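Local coordinates for similar to hydroxylamine oxidoreductase (Kuenenia stuttgartiensis, PDB 6H5L), which is a multiheme c-type cytochrome resembling hydroxylamine oxidoreductase, part of an anammox reductase complex, and probably carries out redox chemistry on small nitrogen compounds, at residues G235-S247 against F465-Q479. Numbering follows the deposited sequence.
Sequences GPDHPDAESYGES and FWYKLQGYKGTAHAQ. With HEC (heme c), chain I.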
loop_
_atom_site.group_PDB
_atom_site.type_symbol
_atom_site.label_atom_id
_atom_site.label_comp_id
_atom_site.label_asym_id
_atom_site.label_seq_id
_atom_site.Cartn_x
_atom_site.Cartn_y
_atom_site.Cartn_z
ATOM N N GLY A 235 -7.233 46.383 -0.433
ATOM C CA GLY A 235 -7.033 47.708 -0.965
ATOM C C GLY A 235 -6.948 48.819 0.061
ATOM O O GLY A 235 -6.902 48.593 1.274
ATOM N N PRO A 236 -6.945 50.061 -0.430
ATOM C CA PRO A 236 -6.593 51.193 0.440
ATOM C C PRO A 236 -7.664 51.569 1.450
ATOM O O PRO A 236 -7.329 52.154 2.486
ATOM C CB PRO A 236 -6.338 52.332 -0.557
ATOM C CG PRO A 236 -6.172 51.663 -1.896
ATOM C CD PRO A 236 -7.046 50.458 -1.841
ATOM N N ASP A 237 -8.938 51.284 1.188
ATOM C CA ASP A 237 -9.979 51.630 2.148
ATOM C C ASP A 237 -10.414 50.451 3.008
ATOM O O ASP A 237 -11.201 50.644 3.941
ATOM C CB ASP A 237 -11.198 52.232 1.434
ATOM C CG ASP A 237 -11.817 51.284 0.430
ATOM O OD1 ASP A 237 -11.065 50.544 -0.237
ATOM O OD2 ASP A 237 -13.061 51.285 0.308
ATOM N N HIS A 238 -9.929 49.245 2.720
ATOM C CA HIS A 238 -10.157 48.079 3.564
ATOM C C HIS A 238 -9.134 46.998 3.237
ATOM O O HIS A 238 -9.441 46.052 2.502
ATOM C CB HIS A 238 -11.584 47.545 3.397
ATOM C CG HIS A 238 -12.119 47.661 2.004
ATOM N ND1 HIS A 238 -11.636 46.910 0.954
ATOM C CD2 HIS A 238 -13.104 48.436 1.491
ATOM C CE1 HIS A 238 -12.298 47.222 -0.147
ATOM N NE2 HIS A 238 -13.193 48.146 0.152
ATOM N N PRO A 239 -7.906 47.102 3.758
ATOM C CA PRO A 239 -6.861 46.106 3.464
ATOM C C PRO A 239 -7.004 44.848 4.315
ATOM O O PRO A 239 -6.095 44.447 5.046
ATOM C CB PRO A 239 -5.578 46.884 3.782
ATOM C CG PRO A 239 -5.982 47.758 4.918
ATOM C CD PRO A 239 -7.410 48.171 4.642
ATOM N N ASP A 240 -8.171 44.213 4.221
ATOM C CA ASP A 240 -8.455 43.070 5.081
ATOM C C ASP A 240 -7.634 41.852 4.680
ATOM O O ASP A 240 -7.116 41.136 5.544
ATOM C CB ASP A 240 -9.945 42.748 5.036
ATOM C CG ASP A 240 -10.806 43.949 5.341
ATOM O OD1 ASP A 240 -10.392 44.779 6.174
ATOM O OD2 ASP A 240 -11.896 44.066 4.744
ATOM N N ALA A 241 -7.516 41.594 3.376
ATOM C CA ALA A 241 -6.738 40.448 2.913
ATOM C C ALA A 241 -5.267 40.593 3.282
ATOM O O ALA A 241 -4.631 39.630 3.729
ATOM C CB ALA A 241 -6.899 40.285 1.403
ATOM N N GLU A 242 -4.708 41.791 3.099
ATOM C CA GLU A 242 -3.297 42.001 3.405
ATOM C C GLU A 242 -3.040 41.949 4.905
ATOM O O GLU A 242 -2.057 41.348 5.351
ATOM C CB GLU A 242 -2.824 43.338 2.830
ATOM C CG GLU A 242 -3.080 43.521 1.341
ATOM C CD GLU A 242 -4.429 44.151 1.050
ATOM O OE1 GLU A 242 -5.412 43.805 1.738
ATOM O OE2 GLU A 242 -4.503 45.001 0.140
ATOM N N SER A 243 -3.913 42.574 5.701
ATOM C CA SER A 243 -3.683 42.628 7.140
ATOM C C SER A 243 -3.825 41.253 7.783
ATOM O O SER A 243 -3.058 40.906 8.687
ATOM C CB SER A 243 -4.640 43.626 7.792
ATOM O OG SER A 243 -5.988 43.319 7.486
ATOM N N TYR A 244 -4.794 40.454 7.340
ATOM C CA TYR A 244 -4.911 39.099 7.872
ATOM C C TYR A 244 -3.822 38.195 7.310
ATOM O O TYR A 244 -3.115 37.517 8.065
ATOM C CB TYR A 244 -6.288 38.513 7.568
ATOM C CG TYR A 244 -6.328 37.011 7.767
ATOM C CD1 TYR A 244 -6.354 36.463 9.043
ATOM C CD2 TYR A 244 -6.325 36.142 6.681
ATOM C CE1 TYR A 244 -6.379 35.092 9.233
ATOM C CE2 TYR A 244 -6.354 34.770 6.863
ATOM C CZ TYR A 244 -6.382 34.253 8.142
ATOM O OH TYR A 244 -6.410 32.893 8.340
ATOM N N GLY A 245 -3.696 38.156 5.980
ATOM C CA GLY A 245 -2.752 37.247 5.347
ATOM C C GLY A 245 -1.339 37.385 5.873
ATOM O O GLY A 245 -0.631 36.392 6.046
ATOM N N GLU A 246 -0.913 38.616 6.144
ATOM C CA GLU A 246 0.439 38.872 6.618
ATOM C C GLU A 246 0.550 38.862 8.136
ATOM O O GLU A 246 1.636 39.123 8.663
ATOM C CB GLU A 246 0.947 40.207 6.067
ATOM C CG GLU A 246 0.872 40.303 4.553
ATOM C CD GLU A 246 1.490 39.101 3.863
ATOM O OE1 GLU A 246 2.604 38.694 4.254
ATOM O OE2 GLU A 246 0.860 38.559 2.932
ATOM N N SER A 247 -0.537 38.577 8.849
ATOM C CA SER A 247 -0.449 38.401 10.289
ATOM C C SER A 247 0.039 36.991 10.616
ATOM O O SER A 247 0.086 36.106 9.758
ATOM C CB SER A 247 -1.804 38.658 10.951
ATOM O OG SER A 247 -2.734 37.639 10.627
ATOM N N PHE A 465 -10.234 58.218 5.185
ATOM C CA PHE A 465 -10.835 57.140 4.413
ATOM C C PHE A 465 -9.827 56.133 3.876
ATOM O O PHE A 465 -10.238 55.051 3.442
ATOM C CB PHE A 465 -11.657 57.709 3.245
ATOM C CG PHE A 465 -12.611 56.718 2.638
ATOM C CD1 PHE A 465 -13.789 56.385 3.288
ATOM C CD2 PHE A 465 -12.332 56.119 1.421
ATOM C CE1 PHE A 465 -14.669 55.473 2.736
ATOM C CE2 PHE A 465 -13.209 55.205 0.863
ATOM C CZ PHE A 465 -14.380 54.883 1.522
ATOM N N TRP A 466 -8.534 56.448 3.879
ATOM C CA TRP A 466 -7.513 55.497 3.457
ATOM C C TRP A 466 -6.604 55.086 4.606
ATOM O O TRP A 466 -6.535 53.905 4.956
ATOM C CB TRP A 466 -6.666 56.088 2.321
ATOM C CG TRP A 466 -7.118 55.730 0.948
ATOM C CD1 TRP A 466 -8.291 55.131 0.597
ATOM C CD2 TRP A 466 -6.394 55.946 -0.268
ATOM N NE1 TRP A 466 -8.347 54.967 -0.767
ATOM C CE2 TRP A 466 -7.194 55.460 -1.320
ATOM C CE3 TRP A 466 -5.148 56.506 -0.570
ATOM C CZ2 TRP A 466 -6.787 55.512 -2.653
ATOM C CZ3 TRP A 466 -4.747 56.559 -1.894
ATOM C CH2 TRP A 466 -5.563 56.066 -2.918
ATOM N N TYR A 467 -5.928 56.046 5.233
ATOM C CA TYR A 467 -4.850 55.702 6.147
ATOM C C TYR A 467 -5.366 55.392 7.545
ATOM O O TYR A 467 -4.807 54.528 8.229
ATOM C CB TYR A 467 -3.820 56.827 6.163
ATOM C CG TYR A 467 -3.266 57.112 4.782
ATOM C CD1 TYR A 467 -2.842 56.076 3.957
ATOM C CD2 TYR A 467 -3.194 58.409 4.294
ATOM C CE1 TYR A 467 -2.343 56.324 2.692
ATOM C CE2 TYR A 467 -2.698 58.668 3.028
ATOM C CZ TYR A 467 -2.274 57.622 2.232
ATOM O OH TYR A 467 -1.781 57.873 0.973
ATOM N N LYS A 468 -6.425 56.074 7.985
ATOM C CA LYS A 468 -7.078 55.672 9.225
ATOM C C LYS A 468 -7.650 54.267 9.107
ATOM O O LYS A 468 -7.552 53.469 10.046
ATOM C CB LYS A 468 -8.174 56.671 9.601
ATOM C CG LYS A 468 -9.091 56.177 10.714
ATOM C CD LYS A 468 -9.758 57.324 11.460
ATOM C CE LYS A 468 -10.682 58.128 10.562
ATOM N NZ LYS A 468 -11.848 57.335 10.084
ATOM N N LEU A 469 -8.233 53.940 7.951
ATOM C CA LEU A 469 -8.857 52.631 7.780
ATOM C C LEU A 469 -7.821 51.519 7.649
ATOM O O LEU A 469 -8.060 50.398 8.111
ATOM C CB LEU A 469 -9.784 52.644 6.563
ATOM C CG LEU A 469 -10.874 53.720 6.547
ATOM C CD1 LEU A 469 -11.941 53.390 5.517
ATOM C CD2 LEU A 469 -11.495 53.889 7.922
ATOM N N GLN A 470 -6.674 51.804 7.024
ATOM C CA GLN A 470 -5.639 50.782 6.895
ATOM C C GLN A 470 -4.989 50.482 8.239
ATOM O O GLN A 470 -4.780 49.314 8.585
ATOM C CB GLN A 470 -4.595 51.217 5.867
ATOM C CG GLN A 470 -5.105 51.179 4.437
ATOM C CD GLN A 470 -4.110 51.722 3.433
ATOM O OE1 GLN A 470 -3.023 51.173 3.258
ATOM N NE2 GLN A 470 -4.480 52.807 2.764
ATOM N N GLY A 471 -4.660 51.520 9.009
ATOM C CA GLY A 471 -4.180 51.294 10.361
ATOM C C GLY A 471 -5.216 50.630 11.243
ATOM O O GLY A 471 -4.873 49.846 12.131
ATOM N N TYR A 472 -6.495 50.938 11.015
ATOM C CA TYR A 472 -7.571 50.278 11.747
ATOM C C TYR A 472 -7.584 48.780 11.469
ATOM O O TYR A 472 -7.574 47.963 12.397
ATOM C CB TYR A 472 -8.911 50.919 11.375
ATOM C CG TYR A 472 -10.142 50.084 11.665
ATOM C CD1 TYR A 472 -10.341 49.494 12.907
ATOM C CD2 TYR A 472 -11.124 49.918 10.697
ATOM C CE1 TYR A 472 -11.471 48.743 13.167
ATOM C CE2 TYR A 472 -12.257 49.175 10.951
ATOM C CZ TYR A 472 -12.426 48.588 12.184
ATOM O OH TYR A 472 -13.557 47.846 12.429
ATOM N N LYS A 473 -7.607 48.399 10.190
ATOM C CA LYS A 473 -7.644 46.984 9.843
ATOM C C LYS A 473 -6.350 46.276 10.221
ATOM O O LYS A 473 -6.380 45.100 10.606
ATOM C CB LYS A 473 -7.935 46.818 8.353
ATOM C CG LYS A 473 -9.337 47.253 7.957
ATOM C CD LYS A 473 -10.382 46.572 8.827
ATOM C CE LYS A 473 -11.789 46.921 8.377
ATOM N NZ LYS A 473 -12.066 46.436 6.999
ATOM N N GLY A 474 -5.211 46.964 10.123
ATOM C CA GLY A 474 -3.961 46.368 10.568
ATOM C C GLY A 474 -3.933 46.126 12.064
ATOM O O GLY A 474 -3.426 45.099 12.526
ATOM N N THR A 475 -4.479 47.065 12.843
ATOM C CA THR A 475 -4.537 46.888 14.290
ATOM C C THR A 475 -5.530 45.798 14.674
ATOM O O THR A 475 -5.255 44.985 15.565
ATOM C CB THR A 475 -4.903 48.210 14.969
ATOM O OG1 THR A 475 -3.942 49.212 14.617
ATOM C CG2 THR A 475 -4.928 48.050 16.485
ATOM N N ALA A 476 -6.683 45.755 14.003
ATOM C CA ALA A 476 -7.707 44.780 14.362
ATOM C C ALA A 476 -7.324 43.367 13.939
ATOM O O ALA A 476 -7.720 42.398 14.597
ATOM C CB ALA A 476 -9.048 45.173 13.743
ATOM N N HIS A 477 -6.563 43.224 12.856
ATOM C CA HIS A 477 -6.177 41.918 12.341
ATOM C C HIS A 477 -4.757 41.520 12.729
ATOM O O HIS A 477 -4.224 40.553 12.174
ATOM C CB HIS A 477 -6.338 41.885 10.820
ATOM C CG HIS A 477 -7.766 41.876 10.367
ATOM N ND1 HIS A 477 -8.172 42.435 9.175
ATOM C CD2 HIS A 477 -8.882 41.371 10.945
ATOM C CE1 HIS A 477 -9.477 42.278 9.039
ATOM N NE2 HIS A 477 -9.932 41.634 10.100
ATOM N N ALA A 478 -4.137 42.249 13.660
ATOM C CA ALA A 478 -2.838 41.886 14.234
ATOM C C ALA A 478 -1.735 41.859 13.175
ATOM O O ALA A 478 -0.950 40.913 13.084
ATOM C CB ALA A 478 -2.919 40.549 14.978
ATOM N N GLN A 479 -1.675 42.917 12.371
ATOM C CA GLN A 479 -0.597 43.119 11.405
ATOM C C GLN A 479 0.067 44.447 11.751
ATOM O O GLN A 479 -0.487 45.516 11.477
ATOM C CB GLN A 479 -1.120 43.101 9.971
ATOM C CG GLN A 479 -0.192 42.406 8.988
ATOM C CD GLN A 479 1.210 42.981 8.999
ATOM O OE1 GLN A 479 1.394 44.196 8.954
ATOM N NE2 GLN A 479 2.208 42.107 9.066
HETATM FE FE HEC I . -11.699 40.803 10.539
HETATM C CHA HEC I . -12.769 43.791 11.682
HETATM C CHB HEC I . -12.757 41.601 7.351
HETATM C CHC HEC I . -10.333 37.898 9.312
HETATM C CHD HEC I . -11.208 39.632 13.754
HETATM N NA HEC I . -12.510 42.436 9.648
HETATM C C1A HEC I . -13.044 43.488 10.366
HETATM C C2A HEC I . -13.938 44.207 9.484
HETATM C C3A HEC I . -13.937 43.606 8.294
HETATM C C4A HEC I . -13.038 42.478 8.371
HETATM C CMA HEC I . -14.745 44.032 7.049
HETATM C CAA HEC I . -14.754 45.451 9.862
HETATM C CBA HEC I . -16.082 45.004 10.457
HETATM C CGA HEC I . -15.963 44.986 11.957
HETATM O O1A HEC I . -16.059 43.882 12.550
HETATM O O2A HEC I . -15.761 46.072 12.557
HETATM N NB HEC I . -11.616 39.889 8.681
HETATM C C1B HEC I . -12.019 40.450 7.486
HETATM C C2B HEC I . -11.517 39.629 6.406
HETATM C C3B HEC I . -10.856 38.602 6.943
HETATM C C4B HEC I . -10.898 38.747 8.386
HETATM C CMB HEC I . -11.765 39.883 4.905
HETATM C CAB HEC I . -10.157 37.463 6.169
HETATM C CBB HEC I . -8.969 37.983 5.329
HETATM N NC HEC I . -10.967 39.065 11.378
HETATM C C1C HEC I . -10.373 38.030 10.683
HETATM C C2C HEC I . -9.647 37.206 11.633
HETATM C C3C HEC I . -10.026 37.589 12.857
HETATM C C4C HEC I . -10.772 38.827 12.725
HETATM C CMC HEC I . -9.033 35.832 11.291
HETATM C CAC HEC I . -9.596 36.937 14.193
HETATM C CBC HEC I . -8.091 37.166 14.446
HETATM N ND HEC I . -11.965 41.582 12.440
HETATM C C1D HEC I . -11.649 40.933 13.631
HETATM C C2D HEC I . -11.865 41.853 14.727
HETATM C C3D HEC I . -12.350 43.156 14.077
HETATM C C4D HEC I . -12.386 42.891 12.656
HETATM C CMD HEC I . -11.649 41.588 16.232
HETATM C CAD HEC I . -12.737 44.464 14.795
HETATM C CBD HEC I . -14.156 44.294 15.333
HETATM C CGD HEC I . -14.620 45.564 15.992
HETATM O O1D HEC I . -14.235 45.809 17.164
HETATM O O2D HEC I . -15.382 46.327 15.344
#
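His477 and Ser243 meet beside heme c. The ND1-H of His477 points to Ser243 OG in the ring plane, 2.9 Å away at 160°. Ser243 OG in turn donates to Pro239 O, 2.7 Å away. This pair of bonds helps fix the rotation of the imidazole, whose NE2 binds the iron at 2.0 Å. His284 is the other axial ligand. Ser243 CB also packs on Gly474 CA.

One turn back, Lys473 bends at chi2 (-53°) and brings NZ to OD1 of Asp240 in a salt bridge. NZ also bonds a propionate oxygen of another heme c, which probably helps to balance its buried charge. Asp240 OD2 accepts from His233.

In contrast to this buried heme end, Pro236 and Trp466 at the other end are partly exposed. Pro236 CB sits over the five-membered ring of Trp466, 3.3 Å from its centroid, in a CH-pi contact. Gln470 NE2 makes weak hydrogen bonds to Pro236 O and to Trp466 O. Trp485 of a second subunit packs on both Pro236 and Trp466. Replacing Trp466 by an alanine is likely to leave Pro236 without its aromatic platform and Trp485 of that subunit without its ring partner. Glu242 and Glu246 lie on the more open side.

Helices 240-245 and 465-476 cross at -33° and frame a bis-histidine heme c site, as in multiheme cytochromes that pass electrons between closely spaced hemes.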